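Local coordinates for protein Rik1-associated factor 1 (Schizosaccharomyces pombe, PDB 4O9D) that is a subunit of the Clr4 methyltransferase complex, which methylates histone H3 to help establish heterochromatin, here as its WD-repeat propeller domain, at residues A[40-45]-A[390-395]; A[350-353]-A[359-362]. All blocks are in the same frame, centred on the assembly; numbering follows the deposited sequence.

Contact 1 (A[40-45]-A[390-395]). With EDO (1,2-ethanediol), chain C.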
loop_
_atom_site.group_PDB
_atom_site.type_symbol
_atom_site.label_atom_id
_atom_site.label_comp_id
_atom_site.label_asym_id
_atom_site.label_seq_id
_atom_site.Cartn_x
_atom_site.Cartn_y
_atom_site.Cartn_z
ATOM N N PRO A 40 10.658 -10.695 4.186
ATOM C CA PRO A 40 10.985 -10.446 5.601
ATOM C C PRO A 40 12.493 -10.270 5.819
ATOM O O PRO A 40 12.904 -9.329 6.502
ATOM C CB PRO A 40 10.472 -11.699 6.317
ATOM C CG PRO A 40 9.379 -12.239 5.398
ATOM C CD PRO A 40 9.816 -11.893 3.991
ATOM N N LEU A 41 13.290 -11.151 5.208
ATOM C CA LEU A 41 14.743 -11.142 5.354
ATOM C C LEU A 41 15.377 -9.910 4.727
ATOM O O LEU A 41 16.570 -9.658 4.919
ATOM C CB LEU A 41 15.336 -12.394 4.696
ATOM C CG LEU A 41 14.902 -13.733 5.290
ATOM C CD1 LEU A 41 15.321 -14.912 4.406
ATOM C CD2 LEU A 41 15.445 -13.903 6.694
ATOM N N CYS A 42 14.592 -9.149 3.969
ATOM C CA CYS A 42 15.119 -8.012 3.199
ATOM C C CYS A 42 16.271 -8.464 2.281
ATOM O O CYS A 42 17.292 -7.797 2.164
ATOM C CB CYS A 42 15.560 -6.873 4.128
ATOM S SG CYS A 42 15.781 -5.263 3.285
ATOM N N GLU A 43 16.073 -9.607 1.628
ATOM C CA GLU A 43 17.030 -10.168 0.670
ATOM C C GLU A 43 16.541 -10.004 -0.759
ATOM O O GLU A 43 17.328 -10.068 -1.709
ATOM C CB GLU A 43 17.246 -11.657 0.965
ATOM C CG GLU A 43 18.180 -11.895 2.137
ATOM C CD GLU A 43 18.268 -13.347 2.574
ATOM O OE1 GLU A 43 19.008 -13.606 3.549
ATOM O OE2 GLU A 43 17.599 -14.219 1.965
ATOM N N LYS A 44 15.235 -9.799 -0.913
ATOM C CA LYS A 44 14.628 -9.740 -2.237
ATOM C C LYS A 44 13.543 -8.691 -2.204
ATOM O O LYS A 44 13.050 -8.361 -1.124
ATOM C CB LYS A 44 14.031 -11.103 -2.603
ATOM C CG LYS A 44 15.061 -12.218 -2.692
ATOM C CD LYS A 44 14.438 -13.504 -3.204
ATOM C CE LYS A 44 15.498 -14.520 -3.615
ATOM N NZ LYS A 44 15.831 -14.390 -5.065
ATOM N N PHE A 45 13.186 -8.163 -3.373
ATOM C CA PHE A 45 12.140 -7.157 -3.469
ATOM C C PHE A 45 11.315 -7.460 -4.715
ATOM O O PHE A 45 11.730 -8.247 -5.562
ATOM C CB PHE A 45 12.759 -5.756 -3.569
ATOM C CG PHE A 45 13.513 -5.536 -4.840
ATOM C CD1 PHE A 45 12.866 -5.064 -5.969
ATOM C CD2 PHE A 45 14.879 -5.835 -4.916
ATOM C CE1 PHE A 45 13.573 -4.860 -7.169
ATOM C CE2 PHE A 45 15.595 -5.640 -6.101
ATOM C CZ PHE A 45 14.946 -5.159 -7.230
ATOM N N ASP A 390 13.489 -2.804 7.925
ATOM C CA ASP A 390 14.758 -2.647 8.638
ATOM C C ASP A 390 15.451 -1.298 8.318
ATOM O O ASP A 390 16.584 -1.054 8.735
ATOM C CB ASP A 390 15.699 -3.840 8.379
ATOM C CG ASP A 390 16.383 -3.778 7.016
ATOM O OD1 ASP A 390 16.085 -2.854 6.237
ATOM O OD2 ASP A 390 17.215 -4.668 6.709
ATOM N N ALA A 391 14.760 -0.429 7.587
ATOM C CA ALA A 391 15.230 0.944 7.370
ATOM C C ALA A 391 16.450 1.035 6.440
ATOM O O ALA A 391 17.006 2.130 6.231
ATOM C CB ALA A 391 15.552 1.600 8.719
ATOM N N SER A 392 16.855 -0.102 5.869
ATOM C CA SER A 392 18.086 -0.163 5.075
ATOM C C SER A 392 17.846 0.156 3.606
ATOM O O SER A 392 18.797 0.347 2.839
ATOM C CB SER A 392 18.761 -1.542 5.196
ATOM O OG SER A 392 18.095 -2.544 4.423
ATOM N N LYS A 393 16.582 0.211 3.210
ATOM C CA LYS A 393 16.248 0.491 1.820
ATOM C C LYS A 393 15.150 1.538 1.748
ATOM O O LYS A 393 14.245 1.550 2.589
ATOM C CB LYS A 393 15.772 -0.785 1.125
ATOM C CG LYS A 393 16.800 -1.921 1.122
ATOM C CD LYS A 393 18.037 -1.537 0.310
ATOM C CE LYS A 393 19.153 -2.582 0.407
ATOM N NZ LYS A 393 19.676 -2.745 1.805
ATOM N N LEU A 394 15.241 2.421 0.753
ATOM C CA LEU A 394 14.123 3.278 0.375
ATOM C C LEU A 394 13.964 3.230 -1.161
ATOM O O LEU A 394 14.942 3.326 -1.906
ATOM C CB LEU A 394 14.348 4.713 0.881
ATOM C CG LEU A 394 13.324 5.743 0.399
ATOM C CD1 LEU A 394 11.908 5.440 0.951
ATOM C CD2 LEU A 394 13.761 7.182 0.784
ATOM N N THR A 395 12.740 3.028 -1.629
ATOM C CA THR A 395 12.487 2.906 -3.047
ATOM C C THR A 395 11.478 3.986 -3.393
ATOM O O THR A 395 10.453 4.104 -2.725
ATOM C CB THR A 395 11.922 1.472 -3.411
ATOM O OG1 THR A 395 12.864 0.458 -3.040
ATOM C CG2 THR A 395 11.687 1.373 -4.892
HETATM C C1 EDO C . 15.046 -12.623 -9.061
HETATM O O1 EDO C . 15.109 -13.600 -8.013
HETATM C C2 EDO C . 16.437 -12.048 -9.334
HETATM O O2 EDO C . 17.415 -13.085 -9.506
#
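Asp390 OD1, which faces Cys42 across the contact, is gripped by two donors from Ser392. The hydroxyl OG of Ser392 gives the shorter bond, 2.7 Å to Asp390 OD1, on the syn side and 21° out of the carboxylate plane. The backbone N of Ser392 reaches the same Asp390 OD1 at 2.9 Å, but from above that plane. This second bond makes an Asx turn. Ser388 OG also bonds to this oxygen. Asp390 CG sits between its own backbone N and carbonyl carbon (chi1 78°), which folds the carboxylate back over the turn.

Cys42 brings a single sulfur to this turn. SG points anti to the backbone N (chi1 -164°) and ends off one face of the carboxylate, tilted from its plane. It lies 3.8 Å from Asp390 OD2 and as far from OD1. Ser392 OG stands 3.7 Å from Cys42 SG, and the methylene CG of Lys393 comes to 4.1 Å from the same sulfur. The Lys393 chain then bends at chi2 and chi4, and NZ turns back to Ser392 OG at 3.1 Å. Lys393 also makes a cation-pi contact with Phe67.

The contact joins turns of neighbouring blades in a beta-propeller. The turn 39-43 follows the first strand of one blade, and 388-392 follows strand 382-387 of the blade that strand 21-26 completes. With an alanine here instead of Asp390, Ser392 N and OG would probably lose their shared acceptor and the turn would be freer to move. The segments meet by packing of one sulfur against a carboxylate, a hydroxyl and a methylene group. The polar bonds of Asp390 and Ser392 shape their own turn and do not tie it to Cys42.

Contact 2 (A[350-353]-A[359-362])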
loop_
_atom_site.group_PDB
_atom_site.type_symbol
_atom_site.label_atom_id
_atom_site.label_comp_id
_atom_site.label_asym_id
_atom_site.label_seq_id
_atom_site.Cartn_x
_atom_site.Cartn_y
_atom_site.Cartn_z
ATOM N N LEU A 350 11.436 10.582 12.025
ATOM C CA LEU A 350 11.226 11.482 10.894
ATOM C C LEU A 350 10.074 11.014 9.988
ATOM O O LEU A 350 9.833 9.811 9.834
ATOM C CB LEU A 350 12.503 11.598 10.064
ATOM C CG LEU A 350 13.642 12.335 10.769
ATOM C CD1 LEU A 350 14.869 12.403 9.899
ATOM C CD2 LEU A 350 13.205 13.735 11.181
ATOM N N PHE A 351 9.385 11.977 9.387
ATOM C CA PHE A 351 8.280 11.703 8.475
ATOM C C PHE A 351 8.767 12.047 7.067
ATOM O O PHE A 351 9.530 13.004 6.874
ATOM C CB PHE A 351 7.063 12.553 8.879
ATOM C CG PHE A 351 5.814 12.309 8.045
ATOM C CD1 PHE A 351 5.239 11.041 7.962
ATOM C CD2 PHE A 351 5.184 13.367 7.401
ATOM C CE1 PHE A 351 4.091 10.837 7.212
ATOM C CE2 PHE A 351 4.014 13.183 6.671
ATOM C CZ PHE A 351 3.463 11.901 6.571
ATOM N N VAL A 352 8.363 11.240 6.099
ATOM C CA VAL A 352 8.801 11.399 4.734
ATOM C C VAL A 352 7.640 11.351 3.741
ATOM O O VAL A 352 6.866 10.372 3.690
ATOM C CB VAL A 352 9.824 10.294 4.345
ATOM C CG1 VAL A 352 10.334 10.526 2.941
ATOM C CG2 VAL A 352 10.965 10.253 5.342
ATOM N N THR A 353 7.562 12.375 2.899
ATOM C CA THR A 353 6.471 12.496 1.961
ATOM C C THR A 353 6.986 12.790 0.556
ATOM O O THR A 353 8.022 13.433 0.378
ATOM C CB THR A 353 5.446 13.579 2.410
ATOM O OG1 THR A 353 6.040 14.884 2.379
ATOM C CG2 THR A 353 4.945 13.300 3.805
ATOM N N ILE A 359 9.466 15.720 -5.611
ATOM C CA ILE A 359 10.417 15.800 -4.502
ATOM C C ILE A 359 10.012 14.916 -3.337
ATOM O O ILE A 359 8.837 14.813 -2.999
ATOM C CB ILE A 359 10.551 17.252 -3.969
ATOM C CG1 ILE A 359 10.790 18.244 -5.121
ATOM C CG2 ILE A 359 11.681 17.356 -2.931
ATOM C CD1 ILE A 359 12.189 18.180 -5.711
ATOM N N VAL A 360 11.007 14.291 -2.724
ATOM C CA VAL A 360 10.828 13.595 -1.455
ATOM C C VAL A 360 11.303 14.531 -0.353
ATOM O O VAL A 360 12.472 14.902 -0.322
ATOM C CB VAL A 360 11.625 12.273 -1.409
ATOM C CG1 VAL A 360 11.512 11.623 -0.030
ATOM C CG2 VAL A 360 11.133 11.317 -2.519
ATOM N N LYS A 361 10.389 14.930 0.528
ATOM C CA LYS A 361 10.697 15.890 1.582
ATOM C C LYS A 361 10.758 15.174 2.926
ATOM O O LYS A 361 9.992 14.215 3.160
ATOM C CB LYS A 361 9.652 17.013 1.586
ATOM C CG LYS A 361 9.800 17.961 0.374
ATOM C CD LYS A 361 8.736 19.038 0.338
ATOM C CE LYS A 361 9.051 20.056 -0.780
ATOM N NZ LYS A 361 10.343 20.768 -0.487
ATOM N N VAL A 362 11.689 15.613 3.780
ATOM C CA VAL A 362 11.891 15.006 5.101
ATOM C C VAL A 362 11.435 16.029 6.159
ATOM O O VAL A 362 11.803 17.208 6.064
ATOM C CB VAL A 362 13.370 14.591 5.355
ATOM C CG1 VAL A 362 13.538 13.942 6.730
ATOM C CG2 VAL A 362 13.893 13.644 4.246
#
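Strands 351-353 and 359-362 run antiparallel, with 164° between their directions and 4.9 Å between their axes. They form a beta hairpin, the two middle strands of one blade in the WD-repeat propeller. Thr353 and Lys361 are a hydrogen-bonded pair. Thr353 N gives a bond of 3.1 Å to Lys361 O, in the carbonyl plane. Lys361 N returns one of 2.8 Å to Thr353 O, close to linear at the acceptor. Val352 and Val362 are the adjoining non-hydrogen-bonded pair. CA-H...O contacts support the ladder. Val352 CA lies 3.4 Å from Lys361 O, and Val360 CA is equally near Thr353 O.

The side chains of Val352 and Val362 lie on one face of the sheet. Those of Thr353 and Lys361 start from the other. On the second face the Thr353 hydroxyl looks beyond the hairpin. Its OG1 bonds to Trp363 NE1 and His319 NE2. This His, Thr and Trp set matches part of the hydrogen-bonded tetrad known from WD40 repeats, and it ties the hairpin to the loop at 319. The Lys361 chain leads away from Thr353 and bends at chi4, where NZ bonds to Asn374 OD1 of the next strand, 371-377.

Apolar packing spans the hairpin. Leu350 CD1 touches Val362 CG1 at 3.8 Å, the two side chains crossing at a slant. Phe351 turns to Trp344 and strand 341-344 instead. Val360 meets Val352 diagonally across the strands. In both valines CG1 is anti to the backbone N (chi1 -177° in Val352, 175° in Val360), which brings these branches together. Val352 CG1 and Val360 CG1 are 3.4 Å apart, tighter than usual for two methyl groups.

Overall arrangement
Contact 2 is buried and contact 1 lies at the surface. Their centres are about 18 Å apart, and their nearest atoms are about 5 Å apart without touching. Contact 2 holds two strands within one blade and relies on paired backbone bonds and branched apolar side chains. Contact 1 works between blades. It joins loops from opposite ends of the chain, where the propeller ring closes, and the bonds of its Asp390-Ser392 turn do not reach the other segment. They share no strands: 351-354 and 359-363 belong to the blade preceding that of 393-398. In sequence, contact 2 is nested inside the long loop that contact 1 closes.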